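Local coordinates for hypothetical protein (ST2072) (Sulfolobus tokodaii, PDB 1VE0) that is of unknown function but binds zinc and belongs to the YjbQ (UPF0047) family, assembling as a trimer, at residues I3-F8 against L128-G133; I36-V41 against S96-I101; T44-I49 against I114-F119. One frame throughout, in Å; residues are numbered along the deposited sequence.

Contact 1: I3-F8 against L128-G133; sequences IISKEF and LVKSMG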
loop_
_atom_site.group_PDB
_atom_site.type_symbol
_atom_site.label_atom_id
_atom_site.label_comp_id
_atom_site.label_asym_id
_atom_site.label_seq_id
_atom_site.Cartn_x
_atom_site.Cartn_y
_atom_site.Cartn_z
ATOM N N ILE A 3 -17.543 -14.813 -0.205
ATOM C CA ILE A 3 -16.304 -14.509 -0.926
ATOM C C ILE A 3 -16.505 -14.549 -2.432
ATOM O O ILE A 3 -16.865 -15.586 -2.986
ATOM C CB ILE A 3 -15.195 -15.521 -0.594
ATOM C CG1 ILE A 3 -14.939 -15.533 0.911
ATOM C CG2 ILE A 3 -13.922 -15.167 -1.371
ATOM C CD1 ILE A 3 -13.993 -16.622 1.363
ATOM N N ILE A 4 -16.278 -13.421 -3.092
ATOM C CA ILE A 4 -16.419 -13.357 -4.533
ATOM C C ILE A 4 -15.032 -13.170 -5.131
ATOM O O ILE A 4 -14.231 -12.370 -4.634
ATOM C CB ILE A 4 -17.317 -12.172 -4.983
ATOM C CG1 ILE A 4 -18.735 -12.330 -4.433
ATOM C CG2 ILE A 4 -17.358 -12.106 -6.495
ATOM C CD1 ILE A 4 -19.437 -13.584 -4.882
ATOM N N SER A 5 -14.749 -13.920 -6.187
ATOM C CA SER A 5 -13.460 -13.833 -6.856
ATOM C C SER A 5 -13.731 -13.714 -8.339
ATOM O O SER A 5 -14.268 -14.642 -8.950
ATOM C CB SER A 5 -12.629 -15.089 -6.593
ATOM O OG SER A 5 -12.479 -15.317 -5.206
ATOM N N LYS A 6 -13.379 -12.572 -8.918
ATOM C CA LYS A 6 -13.603 -12.361 -10.340
ATOM C C LYS A 6 -12.450 -11.618 -10.984
ATOM O O LYS A 6 -11.933 -10.641 -10.420
ATOM C CB LYS A 6 -14.911 -11.595 -10.570
ATOM C CG LYS A 6 -16.142 -12.365 -10.128
ATOM C CD LYS A 6 -17.376 -11.997 -10.954
ATOM C CE LYS A 6 -17.980 -10.661 -10.541
ATOM N NZ LYS A 6 -18.766 -10.723 -9.263
ATOM N N GLU A 7 -12.056 -12.080 -12.169
ATOM C CA GLU A 7 -10.954 -11.478 -12.907
ATOM C C GLU A 7 -11.414 -10.885 -14.231
ATOM O O GLU A 7 -12.386 -11.351 -14.818
ATOM C CB GLU A 7 -9.878 -12.528 -13.201
ATOM C CG GLU A 7 -9.209 -13.131 -11.972
ATOM C CD GLU A 7 -8.087 -14.098 -12.331
ATOM O OE1 GLU A 7 -7.317 -14.484 -11.425
ATOM O OE2 GLU A 7 -7.973 -14.476 -13.518
ATOM N N PHE A 8 -10.724 -9.845 -14.685
ATOM C CA PHE A 8 -11.011 -9.237 -15.977
ATOM C C PHE A 8 -9.669 -8.764 -16.525
ATOM O O PHE A 8 -8.710 -8.620 -15.765
ATOM C CB PHE A 8 -12.016 -8.083 -15.854
ATOM C CG PHE A 8 -11.546 -6.926 -15.006
ATOM C CD1 PHE A 8 -10.720 -5.940 -15.544
ATOM C CD2 PHE A 8 -11.967 -6.802 -13.679
ATOM C CE1 PHE A 8 -10.320 -4.839 -14.779
ATOM C CE2 PHE A 8 -11.573 -5.702 -12.898
ATOM C CZ PHE A 8 -10.749 -4.719 -13.451
ATOM N N LEU A 128 -7.504 -9.059 -10.619
ATOM C CA LEU A 128 -8.350 -9.909 -9.788
ATOM C C LEU A 128 -9.065 -9.043 -8.744
ATOM O O LEU A 128 -8.427 -8.233 -8.051
ATOM C CB LEU A 128 -7.510 -10.970 -9.063
ATOM C CG LEU A 128 -8.157 -11.641 -7.847
ATOM C CD1 LEU A 128 -9.340 -12.524 -8.269
ATOM C CD2 LEU A 128 -7.101 -12.469 -7.121
ATOM N N VAL A 129 -10.384 -9.181 -8.656
ATOM C CA VAL A 129 -11.148 -8.458 -7.651
ATOM C C VAL A 129 -11.682 -9.535 -6.713
ATOM O O VAL A 129 -12.544 -10.348 -7.074
ATOM C CB VAL A 129 -12.324 -7.657 -8.249
ATOM C CG1 VAL A 129 -13.037 -6.892 -7.122
ATOM C CG2 VAL A 129 -11.808 -6.672 -9.316
ATOM N N LYS A 130 -11.134 -9.555 -5.510
ATOM C CA LYS A 130 -11.508 -10.531 -4.507
ATOM C C LYS A 130 -12.266 -9.763 -3.444
ATOM O O LYS A 130 -11.674 -8.971 -2.704
ATOM C CB LYS A 130 -10.238 -11.155 -3.918
ATOM C CG LYS A 130 -10.473 -12.303 -2.967
ATOM C CD LYS A 130 -9.889 -13.572 -3.521
ATOM C CE LYS A 130 -9.977 -14.702 -2.527
ATOM N NZ LYS A 130 -9.718 -15.991 -3.201
ATOM N N SER A 131 -13.575 -9.985 -3.377
ATOM C CA SER A 131 -14.405 -9.282 -2.412
ATOM C C SER A 131 -14.903 -10.175 -1.293
ATOM O O SER A 131 -15.203 -11.356 -1.499
ATOM C CB SER A 131 -15.600 -8.641 -3.121
ATOM O OG SER A 131 -15.165 -7.865 -4.215
HETATM N N MSE A 132 -14.993 -9.596 -0.105
HETATM C CA MSE A 132 -15.462 -10.316 1.066
HETATM C C MSE A 132 -16.407 -9.431 1.865
HETATM O O MSE A 132 -16.212 -8.222 1.963
HETATM C CB MSE A 132 -14.276 -10.758 1.948
HETATM C CG MSE A 132 -13.454 -11.905 1.355
HETATM SE SE MSE A 132 -12.058 -12.628 2.538
HETATM C CE MSE A 132 -12.873 -12.231 4.242
ATOM N N GLY A 133 -17.441 -10.045 2.429
ATOM C CA GLY A 133 -18.401 -9.298 3.223
ATOM C C GLY A 133 -19.700 -10.060 3.219
ATOM O O GLY A 133 -19.689 -11.286 3.100
#
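Four backbone hydrogen bonds in two reciprocal pairs join strand 3-8 to strand 128-133. Ile4 N donates to Ser131 O at 2.8 Å, and Ser131 N returns the bond to Ile4 O at the same length; both donors lie in the plane of the carbonyl they address. At the second pair, Val129 N meets Lys6 O at 2.8 Å and nearly straight, whereas Lys6 N reaches Val129 O from 27° above the carbonyl plane. Between and beside them lie the non-hydrogen-bonded pairs Ile3 with Met132, Ser5 with Lys130 and Glu7 with Leu128. At two of these a CA-H meets a carbonyl: Ile3 CA at Ser131 O, and Lys130 CA at Ile4 O, 3.3 Å away.

A weaker polar link lies on the face carrying those three pairs. Lys130 bends at chi2, which turns its chain along Ser5, and NZ lies 3.5 Å from Ser5 OG, a weak bond. The stronger partner of this ammonium is Ile101 O of the second subunit, so the lysine also bridges to the neighbouring subunit.

Packing follows on both faces. Ile3 and the selenomethionine Met132 run side by side in the same direction, CG1 against CG at 3.9 Å, while Leu128 CD1 rests on the aliphatic CG of Glu7. Val129 points to the other face. Beyond the last paired residue, Phe8 takes the crowded chi1 position (62°), its CG between the backbone N and the carbonyl carbon. This carries the ring back toward Val129, whose CG2 meets CE2 at the ring edge at 3.7 Å; Val25 of helix 22-28 touches both side chains.

With axes 4.7 Å apart and 167° between directions, this is a regular antiparallel pairing of the N- and C-terminal strands, setting strand 2-11 at the edge of the five-stranded sheet within the chain.

Contact 2: I36-V41 against S96-I101; sequences IAHVIV and SRVVPI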
loop_
_atom_site.group_PDB
_atom_site.type_symbol
_atom_site.label_atom_id
_atom_site.label_comp_id
_atom_site.label_asym_id
_atom_site.label_seq_id
_atom_site.Cartn_x
_atom_site.Cartn_y
_atom_site.Cartn_z
ATOM N N ILE A 36 -15.508 -5.521 1.671
ATOM C CA ILE A 36 -14.267 -4.986 1.121
ATOM C C ILE A 36 -13.894 -5.652 -0.201
ATOM O O ILE A 36 -14.000 -6.863 -0.353
ATOM C CB ILE A 36 -13.091 -5.197 2.123
ATOM C CG1 ILE A 36 -13.300 -4.335 3.374
ATOM C CG2 ILE A 36 -11.762 -4.859 1.463
ATOM C CD1 ILE A 36 -13.263 -2.840 3.096
ATOM N N ALA A 37 -13.483 -4.831 -1.154
ATOM C CA ALA A 37 -13.039 -5.308 -2.449
ATOM C C ALA A 37 -11.530 -5.134 -2.470
ATOM O O ALA A 37 -11.020 -4.037 -2.213
ATOM C CB ALA A 37 -13.667 -4.477 -3.565
ATOM N N HIS A 38 -10.813 -6.216 -2.728
ATOM C CA HIS A 38 -9.364 -6.139 -2.840
ATOM C C HIS A 38 -9.095 -6.184 -4.336
ATOM O O HIS A 38 -9.362 -7.196 -4.975
ATOM C CB HIS A 38 -8.707 -7.343 -2.171
ATOM C CG HIS A 38 -8.882 -7.374 -0.688
ATOM N ND1 HIS A 38 -8.024 -6.727 0.174
ATOM C CD2 HIS A 38 -9.833 -7.949 0.086
ATOM C CE1 HIS A 38 -8.438 -6.900 1.417
ATOM N NE2 HIS A 38 -9.533 -7.640 1.391
ATOM N N VAL A 39 -8.596 -5.085 -4.891
ATOM C CA VAL A 39 -8.294 -5.004 -6.323
ATOM C C VAL A 39 -6.823 -5.372 -6.409
ATOM O O VAL A 39 -5.946 -4.621 -5.954
ATOM C CB VAL A 39 -8.536 -3.587 -6.854
ATOM C CG1 VAL A 39 -8.231 -3.511 -8.351
ATOM C CG2 VAL A 39 -9.996 -3.201 -6.593
ATOM N N ILE A 40 -6.573 -6.539 -6.991
ATOM C CA ILE A 40 -5.231 -7.113 -7.059
ATOM C C ILE A 40 -4.719 -7.487 -8.439
ATOM O O ILE A 40 -5.478 -7.970 -9.271
ATOM C CB ILE A 40 -5.211 -8.424 -6.207
ATOM C CG1 ILE A 40 -5.564 -8.105 -4.758
ATOM C CG2 ILE A 40 -3.855 -9.147 -6.320
ATOM C CD1 ILE A 40 -6.227 -9.267 -4.050
ATOM N N VAL A 41 -3.437 -7.254 -8.701
ATOM C CA VAL A 41 -2.888 -7.747 -9.963
ATOM C C VAL A 41 -1.843 -8.759 -9.530
ATOM O O VAL A 41 -1.129 -8.541 -8.549
ATOM C CB VAL A 41 -2.221 -6.662 -10.848
ATOM C CG1 VAL A 41 -3.298 -5.772 -11.460
ATOM C CG2 VAL A 41 -1.180 -5.853 -10.039
ATOM N N SER A 96 -1.889 -3.902 -5.047
ATOM C CA SER A 96 -3.288 -3.950 -4.672
ATOM C C SER A 96 -3.721 -2.698 -3.931
ATOM O O SER A 96 -2.893 -1.933 -3.435
ATOM C CB SER A 96 -3.578 -5.167 -3.777
ATOM O OG SER A 96 -2.961 -5.024 -2.501
ATOM N N ARG A 97 -5.034 -2.512 -3.876
ATOM C CA ARG A 97 -5.666 -1.403 -3.173
ATOM C C ARG A 97 -7.016 -1.937 -2.691
ATOM O O ARG A 97 -7.586 -2.832 -3.317
ATOM C CB ARG A 97 -5.894 -0.208 -4.114
ATOM C CG ARG A 97 -4.639 0.607 -4.403
ATOM C CD ARG A 97 -4.159 1.304 -3.139
ATOM N NE ARG A 97 -3.034 2.200 -3.396
ATOM C CZ ARG A 97 -1.770 1.805 -3.515
ATOM N NH1 ARG A 97 -1.456 0.514 -3.408
ATOM N NH2 ARG A 97 -0.808 2.708 -3.701
ATOM N N VAL A 98 -7.515 -1.409 -1.579
ATOM C CA VAL A 98 -8.807 -1.846 -1.079
ATOM C C VAL A 98 -9.847 -0.768 -1.339
ATOM O O VAL A 98 -9.543 0.425 -1.312
ATOM C CB VAL A 98 -8.771 -2.146 0.432
ATOM C CG1 VAL A 98 -7.806 -3.284 0.710
ATOM C CG2 VAL A 98 -8.346 -0.922 1.192
ATOM N N VAL A 99 -11.071 -1.193 -1.626
ATOM C CA VAL A 99 -12.157 -0.254 -1.855
ATOM C C VAL A 99 -13.326 -0.808 -1.059
ATOM O O VAL A 99 -13.660 -1.984 -1.165
ATOM C CB VAL A 99 -12.539 -0.142 -3.354
ATOM C CG1 VAL A 99 -13.626 0.910 -3.535
ATOM C CG2 VAL A 99 -11.324 0.250 -4.172
ATOM N N PRO A 100 -13.923 0.020 -0.194
ATOM C CA PRO A 100 -15.049 -0.519 0.570
ATOM C C PRO A 100 -16.266 -0.650 -0.334
ATOM O O PRO A 100 -16.381 0.053 -1.334
ATOM C CB PRO A 100 -15.253 0.513 1.676
ATOM C CG PRO A 100 -14.793 1.812 1.016
ATOM C CD PRO A 100 -13.569 1.387 0.226
ATOM N N ILE A 101 -17.155 -1.566 0.030
ATOM C CA ILE A 101 -18.381 -1.804 -0.704
ATOM C C ILE A 101 -19.516 -1.516 0.277
ATOM O O ILE A 101 -19.478 -1.975 1.415
ATOM C CB ILE A 101 -18.500 -3.282 -1.150
ATOM C CG1 ILE A 101 -17.315 -3.663 -2.039
ATOM C CG2 ILE A 101 -19.816 -3.485 -1.902
ATOM C CD1 ILE A 101 -17.280 -5.139 -2.410
#
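Side chains of strands 36-41 and 96-101 interlock on both faces of the sheet. On the face of Ile36, His38 and Ile40, the Ile36 side chain forks: CG2, anti to the backbone N, leans against Val98 CB, while CD1 swings across the strand gap and settles over Pro100, 3.9 Å from Pro100 CA. The same CG2 lies over one face of the His38 ring, 3.5 Å above its plane and offset toward the rim. Val98 and His38 run alongside each other, and Val98 CG1 fits obliquely against ND1 at 3.5 Å; this buried His38 ND1 has no polar partner in the model. At the far end, Ile40 CG1 packs on Ser96 CB at 3.7 Å.

The opposite face is built around a small residue. The Ala37 methyl leaves a hollow that Ile101 fills: its CG1, anti to the carbonyl carbon, brings CD1 to 3.9 Å from Ala37 CB. Val39 CG2 and Val99 CG2 touch more loosely, diagonally across the strands, and Ile114 reaches both valines from the neighbouring sheet.

Reciprocal bonds at Ala37-Val99 and Val39-Arg97 hold the strands together. Val39 N lies nearly along the C=O axis of Arg97, whereas Arg97 N to Val39 O is the longest at 3.1 Å. Arg97 curls back so that NH1 grips Ser96 O, with NH2 bonded to Ala91 O of the third subunit.

The 154° between strand directions shows the twist of an antiparallel pair within the five-stranded sheet, whose His38 face packs against subunits of the trimer and whose Val39 face lines the intersheet core.

Contact 3: T44-I49 against I114-F119; sequences TTCAII and IILLEF. With SO4 (sulfate ion), chain B.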
loop_
_atom_site.group_PDB
_atom_site.type_symbol
_atom_site.label_atom_id
_atom_site.label_comp_id
_atom_site.label_asym_id
_atom_site.label_seq_id
_atom_site.Cartn_x
_atom_site.Cartn_y
_atom_site.Cartn_z
ATOM N N THR A 44 4.015 -8.161 -11.592
ATOM C CA THR A 44 5.069 -7.517 -10.826
ATOM C C THR A 44 5.534 -6.223 -11.470
ATOM O O THR A 44 6.376 -5.530 -10.915
ATOM C CB THR A 44 6.312 -8.429 -10.672
ATOM O OG1 THR A 44 6.855 -8.707 -11.966
ATOM C CG2 THR A 44 5.952 -9.737 -9.992
ATOM N N THR A 45 5.010 -5.893 -12.648
ATOM C CA THR A 45 5.457 -4.669 -13.310
ATOM C C THR A 45 4.383 -3.648 -13.610
ATOM O O THR A 45 4.575 -2.755 -14.435
ATOM C CB THR A 45 6.215 -4.972 -14.614
ATOM O OG1 THR A 45 5.437 -5.866 -15.412
ATOM C CG2 THR A 45 7.583 -5.582 -14.304
ATOM N N CYS A 46 3.239 -3.793 -12.965
ATOM C CA CYS A 46 2.180 -2.798 -13.103
ATOM C C CYS A 46 1.620 -2.685 -11.681
ATOM O O CYS A 46 1.848 -3.581 -10.863
ATOM C CB CYS A 46 1.122 -3.219 -14.153
ATOM S SG CYS A 46 0.150 -4.694 -13.830
ATOM N N ALA A 47 0.953 -1.580 -11.363
ATOM C CA ALA A 47 0.415 -1.392 -10.024
ATOM C C ALA A 47 -0.997 -0.823 -10.031
ATOM O O ALA A 47 -1.511 -0.419 -11.080
ATOM C CB ALA A 47 1.334 -0.482 -9.230
ATOM N N ILE A 48 -1.617 -0.804 -8.849
ATOM C CA ILE A 48 -2.981 -0.298 -8.679
ATOM C C ILE A 48 -2.956 0.862 -7.689
ATOM O O ILE A 48 -2.292 0.786 -6.657
ATOM C CB ILE A 48 -3.945 -1.397 -8.092
ATOM C CG1 ILE A 48 -4.103 -2.573 -9.070
ATOM C CG2 ILE A 48 -5.313 -0.791 -7.771
ATOM C CD1 ILE A 48 -4.788 -2.228 -10.397
ATOM N N ILE A 49 -3.651 1.945 -8.021
ATOM C CA ILE A 49 -3.747 3.100 -7.136
ATOM C C ILE A 49 -5.203 3.521 -7.172
ATOM O O ILE A 49 -5.921 3.139 -8.099
ATOM C CB ILE A 49 -2.928 4.344 -7.620
ATOM C CG1 ILE A 49 -3.495 4.866 -8.952
ATOM C CG2 ILE A 49 -1.450 4.003 -7.766
ATOM C CD1 ILE A 49 -2.832 6.144 -9.442
ATOM N N ILE A 114 -10.493 3.857 -9.642
ATOM C CA ILE A 114 -9.547 2.766 -9.480
ATOM C C ILE A 114 -8.719 2.820 -10.753
ATOM O O ILE A 114 -9.253 2.731 -11.850
ATOM C CB ILE A 114 -10.293 1.438 -9.349
ATOM C CG1 ILE A 114 -11.238 1.525 -8.138
ATOM C CG2 ILE A 114 -9.283 0.280 -9.179
ATOM C CD1 ILE A 114 -12.136 0.321 -7.956
ATOM N N ILE A 115 -7.413 2.986 -10.603
ATOM C CA ILE A 115 -6.541 3.114 -11.761
ATOM C C ILE A 115 -5.430 2.078 -11.867
ATOM O O ILE A 115 -4.748 1.790 -10.880
ATOM C CB ILE A 115 -5.887 4.519 -11.748
ATOM C CG1 ILE A 115 -6.979 5.592 -11.828
ATOM C CG2 ILE A 115 -4.882 4.647 -12.885
ATOM C CD1 ILE A 115 -6.531 6.960 -11.372
ATOM N N LEU A 116 -5.245 1.514 -13.062
ATOM C CA LEU A 116 -4.141 0.570 -13.268
ATOM C C LEU A 116 -2.991 1.367 -13.892
ATOM O O LEU A 116 -3.190 2.065 -14.876
ATOM C CB LEU A 116 -4.542 -0.575 -14.207
ATOM C CG LEU A 116 -3.386 -1.414 -14.789
ATOM C CD1 LEU A 116 -2.653 -2.151 -13.687
ATOM C CD2 LEU A 116 -3.939 -2.406 -15.789
ATOM N N LEU A 117 -1.798 1.277 -13.306
ATOM C CA LEU A 117 -0.627 1.983 -13.824
ATOM C C LEU A 117 0.295 0.930 -14.423
ATOM O O LEU A 117 0.664 -0.038 -13.758
ATOM C CB LEU A 117 0.099 2.768 -12.712
ATOM C CG LEU A 117 -0.634 3.973 -12.080
ATOM C CD1 LEU A 117 0.294 4.639 -11.048
ATOM C CD2 LEU A 117 -1.024 4.998 -13.162
ATOM N N GLU A 118 0.639 1.127 -15.689
ATOM C CA GLU A 118 1.481 0.210 -16.455
ATOM C C GLU A 118 2.856 0.837 -16.658
ATOM O O GLU A 118 2.961 2.002 -17.033
ATOM C CB GLU A 118 0.797 -0.048 -17.806
ATOM C CG GLU A 118 1.608 -0.789 -18.860
ATOM C CD GLU A 118 1.902 -2.219 -18.487
ATOM O OE1 GLU A 118 2.842 -2.434 -17.690
ATOM O OE2 GLU A 118 1.187 -3.127 -18.983
ATOM N N PHE A 119 3.907 0.062 -16.405
ATOM C CA PHE A 119 5.269 0.549 -16.563
ATOM C C PHE A 119 6.084 -0.349 -17.483
ATOM O O PHE A 119 7.249 -0.071 -17.727
ATOM C CB PHE A 119 5.968 0.635 -15.199
ATOM C CG PHE A 119 5.169 1.374 -14.158
ATOM C CD1 PHE A 119 4.538 0.682 -13.130
ATOM C CD2 PHE A 119 5.014 2.751 -14.233
ATOM C CE1 PHE A 119 3.761 1.354 -12.191
ATOM C CE2 PHE A 119 4.234 3.435 -13.298
ATOM C CZ PHE A 119 3.610 2.733 -12.280
HETATM S S SO4 B . 4.615 -9.612 -14.717
HETATM O O1 SO4 B . 3.509 -10.448 -15.236
HETATM O O2 SO4 B . 4.132 -8.250 -14.475
HETATM O O3 SO4 B . 5.688 -9.577 -15.723
HETATM O O4 SO4 B . 5.114 -10.178 -13.447
#
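The Phe119 ring has the Leu117 carbonyl carbon over one face, 4.1 Å above its plane and offset toward the rim. At its edge, near the plane, stands Thr45 O, 3.7 Å from CD1. Cys46 CA and Ala47 N approach obliquely, and the Ala47 methyl meets CE1 at 4.2 Å; Phe119 CG, anti to its own carbonyl carbon (chi1 -50°), directs the ring toward segment 44-49. Another flat group, the Glu118 carboxylate, is brought near Cys46 by a bend at chi2 (67°), but its oxygens are held elsewhere: OE1 by Asp120 N, OE2 by a salt bridge to Arg125 and a hydrogen bond with Thr12.

Beyond the ring, strands 46-49 and 114-118 pair antiparallel, forming one outer and the central strand, respectively, of the three-stranded sheet within the chain. Two reciprocal bond pairs, Ala47-Leu117 and Ile49-Ile115, fix the register; Leu117 N to Ala47 O is almost straight, 176° at the hydrogen.

On the face of Ala47 and Ile49, Ile49 holds CG1 in the crowded position between N and the carbonyl carbon. CG1 thereby rests on Ile115 CB at 3.7 Å, while CG2 and CD1 both close on Leu117 CD1, the two chains crossing at about a right angle. Phe61 of helix 55-68 packs on Ile49 and Leu117. On the other face, Leu116 CD1 fits between Cys46 SG at 3.8 Å and Ile48 CD1 at 3.9 Å, and Ile48 continues to Val39 and Val41 of the larger sheet.

Before the strand begins, Thr44 and Thr45 cradle a sulfate, probably from the crystallisation liquor. Sulfate O2 takes bonds from Thr44 N, Thr45 N and Thr45 OG1, the last at 2.9 Å; Thr45 OG1 is also hydrogen-bonded to Arg125 NH1. His43, Arg123 and Arg125 complete this anion site, beside zinc ligands Asn83 and His87, which the Thr45 side chain touches.

In the fold
Contacts 1 and 2 belong to one antiparallel sheet and are joined through neighbouring strands 124-133 and 35-41: Leu128 N lies 2.7 Å from Ile40 O. Contact 1, at the sheet's edge and partly buried, mixes lysine, serine and glutamate with its apolar pairs; contact 2, further in, is buried and mostly aliphatic. Contact 3 belongs to the three-stranded sheet and sits deepest, its centre about 4 Å from that of the chain, yet its loop end turns polar beside the zinc site. The two sheets meet between contacts 2 and 3, where Val99 CG2 packs on Ile114 CD1 at 3.9 Å. Contacts 1 and 3 do not touch.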